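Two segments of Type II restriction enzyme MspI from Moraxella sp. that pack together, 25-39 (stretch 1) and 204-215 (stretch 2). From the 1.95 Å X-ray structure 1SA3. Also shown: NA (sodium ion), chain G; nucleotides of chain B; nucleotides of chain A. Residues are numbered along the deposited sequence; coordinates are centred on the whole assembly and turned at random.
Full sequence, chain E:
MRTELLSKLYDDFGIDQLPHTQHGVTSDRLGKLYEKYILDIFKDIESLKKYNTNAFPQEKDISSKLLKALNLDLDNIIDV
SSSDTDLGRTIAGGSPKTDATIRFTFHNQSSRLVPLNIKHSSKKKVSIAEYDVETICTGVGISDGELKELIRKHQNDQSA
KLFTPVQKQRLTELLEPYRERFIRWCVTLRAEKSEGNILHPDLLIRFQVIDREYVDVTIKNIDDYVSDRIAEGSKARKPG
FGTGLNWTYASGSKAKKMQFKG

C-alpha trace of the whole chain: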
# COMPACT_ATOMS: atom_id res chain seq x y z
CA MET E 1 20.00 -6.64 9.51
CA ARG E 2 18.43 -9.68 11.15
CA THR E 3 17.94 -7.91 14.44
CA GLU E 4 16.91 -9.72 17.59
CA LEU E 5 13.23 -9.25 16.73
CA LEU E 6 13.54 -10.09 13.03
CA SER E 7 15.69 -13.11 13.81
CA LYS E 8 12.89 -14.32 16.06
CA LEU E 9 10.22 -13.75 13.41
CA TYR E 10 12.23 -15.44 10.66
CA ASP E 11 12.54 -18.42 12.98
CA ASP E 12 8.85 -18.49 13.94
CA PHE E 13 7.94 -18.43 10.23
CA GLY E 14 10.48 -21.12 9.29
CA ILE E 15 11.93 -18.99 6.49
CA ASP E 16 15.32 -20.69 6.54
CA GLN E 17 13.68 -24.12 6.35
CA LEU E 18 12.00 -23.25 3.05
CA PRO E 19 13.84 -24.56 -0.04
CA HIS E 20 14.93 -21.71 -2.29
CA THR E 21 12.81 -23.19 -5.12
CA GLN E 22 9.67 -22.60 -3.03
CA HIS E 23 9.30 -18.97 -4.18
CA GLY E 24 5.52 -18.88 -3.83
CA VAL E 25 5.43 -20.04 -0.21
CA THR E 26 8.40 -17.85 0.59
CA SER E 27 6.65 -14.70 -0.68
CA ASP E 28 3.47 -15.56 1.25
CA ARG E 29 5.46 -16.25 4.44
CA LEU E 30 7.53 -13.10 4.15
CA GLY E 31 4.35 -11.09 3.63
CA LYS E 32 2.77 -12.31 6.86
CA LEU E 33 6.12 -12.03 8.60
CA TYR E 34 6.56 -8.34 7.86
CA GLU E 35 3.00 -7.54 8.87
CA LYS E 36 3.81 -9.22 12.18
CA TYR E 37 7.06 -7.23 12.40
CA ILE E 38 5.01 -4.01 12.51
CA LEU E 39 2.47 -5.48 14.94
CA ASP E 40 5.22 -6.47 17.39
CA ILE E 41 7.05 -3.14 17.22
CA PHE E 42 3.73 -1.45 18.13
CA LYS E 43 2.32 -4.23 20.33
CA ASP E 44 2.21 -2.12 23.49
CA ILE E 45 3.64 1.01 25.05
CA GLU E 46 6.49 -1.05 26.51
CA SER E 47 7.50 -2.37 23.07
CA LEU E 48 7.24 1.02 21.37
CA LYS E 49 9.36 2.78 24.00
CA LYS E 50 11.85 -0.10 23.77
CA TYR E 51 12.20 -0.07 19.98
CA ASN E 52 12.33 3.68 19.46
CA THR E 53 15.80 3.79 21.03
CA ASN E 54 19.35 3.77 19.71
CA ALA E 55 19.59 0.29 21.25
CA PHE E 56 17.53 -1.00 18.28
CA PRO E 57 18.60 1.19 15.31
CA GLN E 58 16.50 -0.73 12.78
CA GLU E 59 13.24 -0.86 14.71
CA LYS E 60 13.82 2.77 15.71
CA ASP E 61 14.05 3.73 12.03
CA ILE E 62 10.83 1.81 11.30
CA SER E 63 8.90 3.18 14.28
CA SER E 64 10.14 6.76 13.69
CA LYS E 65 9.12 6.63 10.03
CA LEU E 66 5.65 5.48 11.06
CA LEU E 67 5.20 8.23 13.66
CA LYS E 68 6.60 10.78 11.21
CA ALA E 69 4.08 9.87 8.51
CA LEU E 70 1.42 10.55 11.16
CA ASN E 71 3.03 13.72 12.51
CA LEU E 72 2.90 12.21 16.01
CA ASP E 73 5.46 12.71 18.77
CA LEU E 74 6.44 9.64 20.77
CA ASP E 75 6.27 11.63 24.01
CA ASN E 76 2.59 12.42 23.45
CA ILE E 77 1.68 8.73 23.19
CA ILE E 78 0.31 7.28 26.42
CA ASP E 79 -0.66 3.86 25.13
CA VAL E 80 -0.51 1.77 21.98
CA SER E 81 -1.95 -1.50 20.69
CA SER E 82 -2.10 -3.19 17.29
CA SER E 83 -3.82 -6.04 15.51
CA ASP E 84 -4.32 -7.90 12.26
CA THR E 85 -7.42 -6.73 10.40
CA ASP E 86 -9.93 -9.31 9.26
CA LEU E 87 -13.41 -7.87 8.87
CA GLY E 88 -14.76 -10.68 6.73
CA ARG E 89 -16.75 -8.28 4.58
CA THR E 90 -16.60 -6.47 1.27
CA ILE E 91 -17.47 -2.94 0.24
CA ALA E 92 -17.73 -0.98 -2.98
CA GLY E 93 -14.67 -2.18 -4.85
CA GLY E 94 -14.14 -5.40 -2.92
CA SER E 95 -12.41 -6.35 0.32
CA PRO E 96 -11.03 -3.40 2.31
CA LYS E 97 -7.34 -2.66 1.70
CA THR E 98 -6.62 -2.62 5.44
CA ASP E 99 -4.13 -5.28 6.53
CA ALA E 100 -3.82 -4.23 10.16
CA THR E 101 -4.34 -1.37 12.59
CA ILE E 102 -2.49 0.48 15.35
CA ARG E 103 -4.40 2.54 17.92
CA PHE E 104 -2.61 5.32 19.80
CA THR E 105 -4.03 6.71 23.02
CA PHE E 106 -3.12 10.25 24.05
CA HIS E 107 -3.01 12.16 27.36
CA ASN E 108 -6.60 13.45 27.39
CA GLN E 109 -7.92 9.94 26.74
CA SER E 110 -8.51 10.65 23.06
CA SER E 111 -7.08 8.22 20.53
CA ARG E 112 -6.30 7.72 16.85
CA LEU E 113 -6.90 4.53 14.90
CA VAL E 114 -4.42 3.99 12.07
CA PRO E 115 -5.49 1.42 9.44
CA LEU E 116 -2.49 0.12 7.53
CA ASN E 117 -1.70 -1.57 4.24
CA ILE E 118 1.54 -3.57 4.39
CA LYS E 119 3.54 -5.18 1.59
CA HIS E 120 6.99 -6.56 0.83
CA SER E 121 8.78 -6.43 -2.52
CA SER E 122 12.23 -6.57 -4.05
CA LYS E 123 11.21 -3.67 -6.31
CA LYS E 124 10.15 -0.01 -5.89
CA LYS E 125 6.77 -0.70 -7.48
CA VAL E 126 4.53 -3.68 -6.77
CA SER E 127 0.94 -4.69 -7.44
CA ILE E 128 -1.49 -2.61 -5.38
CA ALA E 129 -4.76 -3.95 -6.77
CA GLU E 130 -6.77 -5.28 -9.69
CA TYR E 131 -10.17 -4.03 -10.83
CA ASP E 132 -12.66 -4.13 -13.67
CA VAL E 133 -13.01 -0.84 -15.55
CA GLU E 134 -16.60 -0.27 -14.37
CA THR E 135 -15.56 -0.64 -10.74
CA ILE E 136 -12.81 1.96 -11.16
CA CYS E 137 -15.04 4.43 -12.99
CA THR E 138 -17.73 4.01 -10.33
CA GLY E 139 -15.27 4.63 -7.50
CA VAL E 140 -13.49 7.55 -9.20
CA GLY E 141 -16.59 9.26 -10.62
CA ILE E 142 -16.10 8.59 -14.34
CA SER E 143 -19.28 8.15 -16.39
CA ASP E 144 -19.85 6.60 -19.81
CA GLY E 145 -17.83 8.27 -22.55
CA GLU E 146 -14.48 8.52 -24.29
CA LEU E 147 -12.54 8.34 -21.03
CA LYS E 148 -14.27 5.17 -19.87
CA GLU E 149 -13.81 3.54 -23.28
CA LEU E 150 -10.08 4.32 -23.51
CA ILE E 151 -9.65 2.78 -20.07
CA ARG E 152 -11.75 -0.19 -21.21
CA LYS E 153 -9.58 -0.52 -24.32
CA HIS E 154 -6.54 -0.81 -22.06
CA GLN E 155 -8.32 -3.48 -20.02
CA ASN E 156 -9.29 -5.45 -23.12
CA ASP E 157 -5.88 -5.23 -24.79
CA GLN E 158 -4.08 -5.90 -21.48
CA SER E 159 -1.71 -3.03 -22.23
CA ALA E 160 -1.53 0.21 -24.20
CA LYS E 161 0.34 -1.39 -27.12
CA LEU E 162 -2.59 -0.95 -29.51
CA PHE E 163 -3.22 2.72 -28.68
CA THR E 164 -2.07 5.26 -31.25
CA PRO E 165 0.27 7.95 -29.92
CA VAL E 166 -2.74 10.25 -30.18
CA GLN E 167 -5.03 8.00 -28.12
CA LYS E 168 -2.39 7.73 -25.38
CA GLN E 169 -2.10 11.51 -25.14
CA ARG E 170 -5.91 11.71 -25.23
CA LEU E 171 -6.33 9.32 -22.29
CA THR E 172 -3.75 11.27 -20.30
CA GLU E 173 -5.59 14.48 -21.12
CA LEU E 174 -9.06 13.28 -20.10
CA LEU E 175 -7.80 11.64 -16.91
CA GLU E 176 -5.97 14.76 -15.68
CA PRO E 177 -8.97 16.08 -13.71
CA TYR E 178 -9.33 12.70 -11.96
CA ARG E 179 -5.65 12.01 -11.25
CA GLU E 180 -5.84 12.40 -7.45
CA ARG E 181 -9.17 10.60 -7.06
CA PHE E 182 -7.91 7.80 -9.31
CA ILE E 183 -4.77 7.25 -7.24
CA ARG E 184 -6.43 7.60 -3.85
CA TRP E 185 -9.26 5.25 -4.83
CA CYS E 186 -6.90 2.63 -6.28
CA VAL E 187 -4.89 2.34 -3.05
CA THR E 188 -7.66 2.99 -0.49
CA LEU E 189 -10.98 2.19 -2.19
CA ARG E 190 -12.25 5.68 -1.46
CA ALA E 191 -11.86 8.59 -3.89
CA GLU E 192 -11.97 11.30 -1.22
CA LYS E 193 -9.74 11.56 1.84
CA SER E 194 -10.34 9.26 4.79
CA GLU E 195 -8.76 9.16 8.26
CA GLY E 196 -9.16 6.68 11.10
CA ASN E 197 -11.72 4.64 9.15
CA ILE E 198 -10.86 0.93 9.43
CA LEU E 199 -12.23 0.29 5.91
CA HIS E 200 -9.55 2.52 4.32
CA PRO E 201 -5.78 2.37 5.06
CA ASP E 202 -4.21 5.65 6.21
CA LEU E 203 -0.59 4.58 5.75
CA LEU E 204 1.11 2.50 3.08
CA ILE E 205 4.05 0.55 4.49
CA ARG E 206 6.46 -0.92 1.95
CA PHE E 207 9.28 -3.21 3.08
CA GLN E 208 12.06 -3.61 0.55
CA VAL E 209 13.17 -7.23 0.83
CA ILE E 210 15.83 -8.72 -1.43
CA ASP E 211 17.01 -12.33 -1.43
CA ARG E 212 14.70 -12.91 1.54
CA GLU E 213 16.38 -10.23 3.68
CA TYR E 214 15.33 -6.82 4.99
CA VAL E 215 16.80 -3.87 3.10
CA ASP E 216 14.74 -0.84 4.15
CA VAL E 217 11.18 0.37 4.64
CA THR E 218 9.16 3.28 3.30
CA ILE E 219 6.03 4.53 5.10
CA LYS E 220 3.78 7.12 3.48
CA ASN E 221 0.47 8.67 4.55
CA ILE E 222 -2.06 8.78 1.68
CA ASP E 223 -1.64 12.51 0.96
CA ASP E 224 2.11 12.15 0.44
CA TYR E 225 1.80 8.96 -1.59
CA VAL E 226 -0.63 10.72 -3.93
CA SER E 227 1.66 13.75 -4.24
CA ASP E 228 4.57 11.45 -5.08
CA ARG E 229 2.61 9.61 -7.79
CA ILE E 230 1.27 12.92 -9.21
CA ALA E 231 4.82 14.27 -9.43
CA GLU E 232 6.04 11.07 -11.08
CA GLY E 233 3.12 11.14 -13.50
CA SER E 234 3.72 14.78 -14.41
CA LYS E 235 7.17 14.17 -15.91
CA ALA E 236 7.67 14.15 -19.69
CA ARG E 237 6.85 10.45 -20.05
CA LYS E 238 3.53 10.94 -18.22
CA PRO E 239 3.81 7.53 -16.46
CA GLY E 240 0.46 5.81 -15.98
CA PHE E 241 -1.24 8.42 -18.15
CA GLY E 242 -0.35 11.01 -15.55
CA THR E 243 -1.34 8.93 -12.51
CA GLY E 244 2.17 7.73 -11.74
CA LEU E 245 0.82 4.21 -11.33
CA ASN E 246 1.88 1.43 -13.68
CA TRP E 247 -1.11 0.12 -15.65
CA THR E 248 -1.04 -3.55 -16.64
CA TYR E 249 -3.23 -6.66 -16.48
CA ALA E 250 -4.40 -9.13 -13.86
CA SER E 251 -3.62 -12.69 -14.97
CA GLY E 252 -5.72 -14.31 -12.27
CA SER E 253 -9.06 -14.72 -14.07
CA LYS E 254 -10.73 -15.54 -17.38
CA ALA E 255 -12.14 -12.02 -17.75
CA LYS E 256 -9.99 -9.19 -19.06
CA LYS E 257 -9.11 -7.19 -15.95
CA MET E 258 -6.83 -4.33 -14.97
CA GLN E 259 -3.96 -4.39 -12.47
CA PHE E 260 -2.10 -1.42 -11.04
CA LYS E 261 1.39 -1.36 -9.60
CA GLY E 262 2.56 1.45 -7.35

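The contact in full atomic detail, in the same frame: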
# COMPACT_ATOMS: atom_id res chain seq x y z
N VAL E 25 5.63 -19.95 -1.65
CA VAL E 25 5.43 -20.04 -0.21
C VAL E 25 6.28 -19.01 0.51
O VAL E 25 5.86 -18.41 1.50
CB VAL E 25 5.79 -21.44 0.33
CG1 VAL E 25 5.66 -21.47 1.85
CG2 VAL E 25 4.88 -22.48 -0.28
N THR E 26 7.48 -18.80 -0.01
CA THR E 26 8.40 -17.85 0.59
C THR E 26 7.81 -16.44 0.57
O THR E 26 7.87 -15.74 1.58
CB THR E 26 9.76 -17.89 -0.13
OG1 THR E 26 10.33 -19.20 0.04
CG2 THR E 26 10.71 -16.86 0.45
N SER E 27 7.25 -16.03 -0.56
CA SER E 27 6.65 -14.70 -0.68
C SER E 27 5.49 -14.56 0.31
O SER E 27 5.39 -13.56 1.03
CB SER E 27 6.13 -14.47 -2.12
OG SER E 27 5.45 -13.23 -2.25
N ASP E 28 4.61 -15.56 0.34
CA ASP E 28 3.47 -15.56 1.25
C ASP E 28 3.91 -15.47 2.71
O ASP E 28 3.33 -14.73 3.50
CB ASP E 28 2.63 -16.84 1.05
CG ASP E 28 1.98 -16.92 -0.32
OD1 ASP E 28 1.37 -17.97 -0.62
OD2 ASP E 28 2.07 -15.94 -1.10
N ARG E 29 4.94 -16.23 3.07
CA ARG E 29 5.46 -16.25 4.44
C ARG E 29 6.07 -14.90 4.80
O ARG E 29 5.81 -14.35 5.86
CB ARG E 29 6.54 -17.32 4.60
CG ARG E 29 6.09 -18.77 4.43
CD ARG E 29 5.41 -19.31 5.66
NE ARG E 29 5.19 -20.76 5.58
CZ ARG E 29 6.10 -21.69 5.87
NH1 ARG E 29 7.32 -21.36 6.26
NH2 ARG E 29 5.77 -22.97 5.77
N LEU E 30 6.90 -14.38 3.91
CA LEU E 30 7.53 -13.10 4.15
C LEU E 30 6.47 -12.01 4.32
O LEU E 30 6.61 -11.11 5.16
CB LEU E 30 8.45 -12.75 2.99
CG LEU E 30 9.71 -13.62 2.88
CD1 LEU E 30 10.50 -13.24 1.63
CD2 LEU E 30 10.55 -13.42 4.12
N GLY E 31 5.41 -12.08 3.53
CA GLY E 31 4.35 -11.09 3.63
C GLY E 31 3.73 -11.05 5.02
O GLY E 31 3.59 -9.99 5.63
N LYS E 32 3.37 -12.22 5.53
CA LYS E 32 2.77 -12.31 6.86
C LYS E 32 3.81 -11.94 7.91
O LYS E 32 3.49 -11.33 8.93
CB LYS E 32 2.27 -13.74 7.11
CG LYS E 32 1.05 -14.15 6.29
N LEU E 33 5.06 -12.31 7.66
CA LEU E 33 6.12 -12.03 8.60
C LEU E 33 6.32 -10.53 8.80
O LEU E 33 6.44 -10.07 9.93
CB LEU E 33 7.43 -12.67 8.13
CG LEU E 33 8.64 -12.60 9.08
CD1 LEU E 33 9.68 -13.65 8.67
CD2 LEU E 33 9.26 -11.20 9.05
N TYR E 34 6.35 -9.77 7.71
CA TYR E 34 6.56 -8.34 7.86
C TYR E 34 5.36 -7.59 8.42
O TYR E 34 5.51 -6.51 9.00
CB TYR E 34 7.07 -7.74 6.54
CG TYR E 34 8.56 -7.97 6.41
CD1 TYR E 34 9.06 -9.07 5.70
CD2 TYR E 34 9.46 -7.16 7.09
CE1 TYR E 34 10.43 -9.35 5.69
CE2 TYR E 34 10.82 -7.42 7.09
CZ TYR E 34 11.30 -8.52 6.39
OH TYR E 34 12.66 -8.79 6.42
N GLU E 35 4.17 -8.17 8.27
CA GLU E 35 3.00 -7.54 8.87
C GLU E 35 3.20 -7.71 10.37
O GLU E 35 3.02 -6.78 11.16
CB GLU E 35 1.70 -8.25 8.47
CG GLU E 35 0.49 -7.70 9.23
CD GLU E 35 -0.80 -8.40 8.87
OE1 GLU E 35 -1.00 -8.69 7.67
OE2 GLU E 35 -1.62 -8.64 9.78
N LYS E 36 3.60 -8.91 10.77
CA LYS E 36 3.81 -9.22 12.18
C LYS E 36 4.93 -8.38 12.78
O LYS E 36 4.90 -8.04 13.96
CB LYS E 36 4.11 -10.71 12.33
CG LYS E 36 3.56 -11.34 13.61
CD LYS E 36 4.59 -11.37 14.70
CE LYS E 36 4.10 -12.18 15.89
NZ LYS E 36 5.21 -12.47 16.84
N TYR E 37 5.92 -8.04 11.96
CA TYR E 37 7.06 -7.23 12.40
C TYR E 37 6.53 -5.87 12.88
O TYR E 37 6.95 -5.37 13.92
CB TYR E 37 8.04 -7.07 11.24
CG TYR E 37 9.38 -6.43 11.55
CD1 TYR E 37 9.96 -6.51 12.81
CD2 TYR E 37 10.09 -5.79 10.54
CE1 TYR E 37 11.24 -5.97 13.05
CE2 TYR E 37 11.33 -5.25 10.76
CZ TYR E 37 11.91 -5.34 12.02
OH TYR E 37 13.16 -4.81 12.20
N ILE E 38 5.60 -5.30 12.13
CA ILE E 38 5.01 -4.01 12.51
C ILE E 38 4.16 -4.18 13.77
O ILE E 38 4.25 -3.38 14.69
CB ILE E 38 4.12 -3.41 11.38
CG1 ILE E 38 4.98 -3.08 10.16
CG2 ILE E 38 3.40 -2.15 11.87
CD1 ILE E 38 5.99 -1.96 10.38
N LEU E 39 3.34 -5.23 13.80
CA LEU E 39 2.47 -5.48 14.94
C LEU E 39 3.26 -5.61 16.25
O LEU E 39 2.84 -5.08 17.28
CB LEU E 39 1.62 -6.73 14.72
CG LEU E 39 0.62 -6.73 13.55
CD1 LEU E 39 -0.00 -8.11 13.43
CD2 LEU E 39 -0.47 -5.69 13.77
N LEU E 204 0.67 3.57 3.96
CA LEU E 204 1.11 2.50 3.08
C LEU E 204 2.55 2.20 3.49
O LEU E 204 3.45 3.04 3.35
CB LEU E 204 1.06 2.95 1.61
CG LEU E 204 -0.27 3.57 1.16
CD1 LEU E 204 -0.17 3.98 -0.30
CD2 LEU E 204 -1.42 2.56 1.38
N ILE E 205 2.74 1.00 4.02
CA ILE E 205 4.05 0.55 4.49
C ILE E 205 4.62 -0.41 3.45
O ILE E 205 3.99 -1.39 3.10
CB ILE E 205 3.91 -0.19 5.85
CG1 ILE E 205 3.32 0.76 6.89
CG2 ILE E 205 5.26 -0.72 6.32
CD1 ILE E 205 3.10 0.13 8.26
N ARG E 206 5.81 -0.10 2.96
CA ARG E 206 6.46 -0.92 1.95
C ARG E 206 7.85 -1.37 2.39
O ARG E 206 8.77 -0.55 2.47
CB ARG E 206 6.58 -0.16 0.63
CG ARG E 206 5.26 0.29 0.03
CD ARG E 206 4.39 -0.88 -0.38
NE ARG E 206 3.16 -0.44 -1.02
CZ ARG E 206 3.11 0.22 -2.18
NH1 ARG E 206 4.23 0.52 -2.82
NH2 ARG E 206 1.95 0.60 -2.68
N PHE E 207 7.99 -2.65 2.68
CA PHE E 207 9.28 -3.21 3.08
C PHE E 207 10.02 -3.65 1.82
O PHE E 207 9.46 -4.36 0.98
CB PHE E 207 9.10 -4.44 3.97
CG PHE E 207 8.73 -4.12 5.38
CD1 PHE E 207 7.42 -4.21 5.81
CD2 PHE E 207 9.71 -3.73 6.29
CE1 PHE E 207 7.08 -3.92 7.13
CE2 PHE E 207 9.38 -3.44 7.61
CZ PHE E 207 8.06 -3.53 8.03
N GLN E 208 11.26 -3.20 1.68
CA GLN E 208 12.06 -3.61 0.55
C GLN E 208 12.82 -4.84 1.05
O GLN E 208 13.63 -4.75 1.98
CB GLN E 208 13.03 -2.51 0.14
CG GLN E 208 13.86 -2.89 -1.07
CD GLN E 208 14.71 -1.74 -1.55
OE1 GLN E 208 15.35 -1.05 -0.75
NE2 GLN E 208 14.73 -1.52 -2.86
N VAL E 209 12.55 -5.98 0.44
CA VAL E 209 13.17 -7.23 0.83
C VAL E 209 13.79 -7.89 -0.38
O VAL E 209 13.10 -8.19 -1.36
CB VAL E 209 12.12 -8.18 1.43
CG1 VAL E 209 12.76 -9.48 1.84
CG2 VAL E 209 11.45 -7.51 2.63
N ILE E 210 15.10 -8.11 -0.32
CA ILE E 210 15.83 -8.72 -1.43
C ILE E 210 16.55 -9.97 -0.96
O ILE E 210 17.20 -9.98 0.08
CB ILE E 210 16.83 -7.72 -2.04
CG1 ILE E 210 16.09 -6.47 -2.51
CG2 ILE E 210 17.54 -8.36 -3.23
CD1 ILE E 210 16.98 -5.36 -3.02
N ASP E 211 16.40 -11.04 -1.75
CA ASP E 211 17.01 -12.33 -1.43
C ASP E 211 16.60 -12.75 -0.03
O ASP E 211 17.42 -13.24 0.75
CB ASP E 211 18.53 -12.27 -1.55
CG ASP E 211 18.99 -11.99 -2.97
OD1 ASP E 211 18.32 -12.46 -3.91
OD2 ASP E 211 20.03 -11.32 -3.14
N ARG E 212 15.32 -12.55 0.27
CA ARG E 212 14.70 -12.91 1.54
C ARG E 212 15.06 -12.03 2.73
O ARG E 212 14.48 -12.20 3.81
CB ARG E 212 15.04 -14.35 1.92
CG ARG E 212 14.56 -15.41 0.94
CD ARG E 212 14.75 -16.78 1.56
NE ARG E 212 14.22 -17.85 0.73
CZ ARG E 212 14.08 -19.11 1.12
NH1 ARG E 212 14.43 -19.47 2.36
NH2 ARG E 212 13.59 -20.01 0.29
N GLU E 213 15.97 -11.08 2.56
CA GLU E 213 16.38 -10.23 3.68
C GLU E 213 15.93 -8.78 3.64
O GLU E 213 15.78 -8.19 2.58
CB GLU E 213 17.90 -10.26 3.82
CG GLU E 213 18.50 -11.67 3.93
CD GLU E 213 18.01 -12.43 5.15
OE1 GLU E 213 18.05 -11.87 6.26
OE2 GLU E 213 17.59 -13.60 5.00
N TYR E 214 15.74 -8.21 4.83
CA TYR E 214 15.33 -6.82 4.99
C TYR E 214 16.36 -5.86 4.39
O TYR E 214 17.57 -6.04 4.59
CB TYR E 214 15.18 -6.49 6.48
CG TYR E 214 14.83 -5.04 6.77
CD1 TYR E 214 13.50 -4.62 6.79
CD2 TYR E 214 15.82 -4.10 7.03
CE1 TYR E 214 13.16 -3.31 7.07
CE2 TYR E 214 15.49 -2.77 7.32
CZ TYR E 214 14.16 -2.38 7.34
OH TYR E 214 13.80 -1.08 7.64
N VAL E 215 15.90 -4.86 3.67
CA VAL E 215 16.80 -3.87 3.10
C VAL E 215 16.45 -2.51 3.69
O VAL E 215 17.32 -1.83 4.23
CB VAL E 215 16.70 -3.81 1.58
CG1 VAL E 215 17.64 -2.73 1.04
CG2 VAL E 215 17.06 -5.17 0.99
NA NA G . -3.34 -8.91 7.64
P DG B 8 3.00 -22.75 -4.79
OP1 DG B 8 4.00 -23.08 -3.74
OP2 DG B 8 2.56 -23.80 -5.76
O5' DG B 8 1.72 -22.13 -4.09
C5' DG B 8 1.84 -21.04 -3.19
C4' DG B 8 0.49 -20.66 -2.65
O4' DG B 8 -0.25 -19.87 -3.61
C3' DG B 8 -0.40 -21.86 -2.33
O3' DG B 8 -1.17 -21.54 -1.18
C2' DG B 8 -1.33 -21.94 -3.53
C1' DG B 8 -1.53 -20.46 -3.81
N9 DG B 8 -2.00 -20.11 -5.14
C8 DG B 8 -1.70 -20.72 -6.34
N7 DG B 8 -2.28 -20.15 -7.36
C5 DG B 8 -3.02 -19.11 -6.80
C6 DG B 8 -3.86 -18.15 -7.41
O6 DG B 8 -4.14 -18.02 -8.61
N1 DG B 8 -4.41 -17.29 -6.47
C2 DG B 8 -4.18 -17.33 -5.12
N2 DG B 8 -4.80 -16.41 -4.37
N3 DG B 8 -3.39 -18.22 -4.54
C4 DG B 8 -2.85 -19.07 -5.43
P DG A 6 3.02 -8.68 -1.19
OP1 DG A 6 3.72 -8.36 0.08
OP2 DG A 6 2.47 -7.57 -2.02
O5' DG A 6 3.95 -9.57 -2.13
C5' DG A 6 4.39 -9.09 -3.39
C4' DG A 6 5.03 -10.22 -4.16
O4' DG A 6 3.95 -10.92 -4.82
C3' DG A 6 5.94 -9.72 -5.28
O3' DG A 6 7.32 -9.85 -5.01
C2' DG A 6 5.60 -10.59 -6.48
C1' DG A 6 4.28 -11.27 -6.16
N9 DG A 6 3.30 -10.65 -7.05
C8 DG A 6 2.41 -9.64 -6.76
N7 DG A 6 1.78 -9.19 -7.83
C5 DG A 6 2.26 -9.98 -8.87
C6 DG A 6 1.96 -9.95 -10.26
O6 DG A 6 1.19 -9.19 -10.87
N1 DG A 6 2.67 -10.93 -10.96
C2 DG A 6 3.57 -11.81 -10.40
N2 DG A 6 4.17 -12.68 -11.24
N3 DG A 6 3.86 -11.84 -9.10
C4 DG A 6 3.18 -10.90 -8.40
O HOH W 1 12.46 -18.85 -2.29
O HOH W 2 -5.53 -8.92 6.98
O HOH W 3 -2.94 -8.83 5.27

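The packing of helix 25-39 against the strand and hairpin of 204-215 is an apolar, largely aromatic contact between helix and sheet, with no direct hydrogen bond across it and a single water bridge at one end. It illustrates a general principle: a helix that satisfies its backbone through its own i to i+4 hydrogen bonds, and a hairpin tied by bonds such as Val215 N to Gln208 O, can pack mainly through the fit of apolar side chains, with no direct hydrogen bond between them. The helix axis passes 10.1 Å from that of strand 204-210, and their N-to-C directions differ by 123°. That spacing leaves room for one interleaved layer of side chains, which buries 515 Å² summed over both sides.

Periodicity selects the participants. On the helix, Thr26, Leu30, Tyr34, Tyr37 and Ile38 recur at spacings of three and four and so lie along one side; all direct their CA-to-CB bonds toward the other stretch. In the strand, alternation does the same work: Ile205, Phe207 and Val209 point toward the helix, whereas Arg206 and Gln208, the polar residues between them, make no contact with it.

Tyr34 is the centre of the arrangement and has the largest area covered by the opposite stretch. Its ring meets that of Phe207 obliquely, with centroids 4.7 Å apart and planes at 43°, and Tyr34 CD2 lies 3.5 Å from Phe207 CD2, over one face of the phenylalanine ring. Val209 CG2 sits over a face of the tyrosine ring, 3.7 Å from Tyr34 CE1, in a CH-pi contact. The branched valine places one methyl, CG2, over the ring face, while CG1 is the atom nearest Leu30. The length of tyrosine carries its hydroxyl past this layer to the second strand of the hairpin, where Tyr34 OH is 3.4 Å from Tyr214 CB; the hydroxyl is hydrogen-bonded elsewhere in the structure, so its burial leaves no unmet polar group.

Phe207 is the corresponding hub on the strand. Besides Tyr34, it meets Tyr37, whose CD2 is 3.8 Å from Phe207 CE2, and Ile38, whose CD1 approaches Phe207 CZ to 3.5 Å at the ring edge. The same methyl, Ile38 CD1, reaches Ile205 CD1 at 4.1 Å. The aliphatic ends of Ile38 and Ile205 thus pack beside one another.

Toward the start of stretch 1 the contact becomes more polar. Leu30 provides the transition: its CD1 is 4.4 Å from Val209 CG1, and its CD2 is 4.1 Å from Arg212 O. A type I' turn from Ile210 to Glu213 reverses the chain, with Asp211 and Arg212 at its positive-phi corners. Although the CA-to-CB bond of Arg212 points sideways, its extended side chain brings the guanidinium near Thr26. Thr26 OG1 and Arg212 NH2 are 3.4 Å apart, but the angle is too poor for a hydrogen bond. Water 1 joins them instead, donating to Thr26 OG1 at 3.2 Å and accepting from Arg212 NH2 at 3.0 Å.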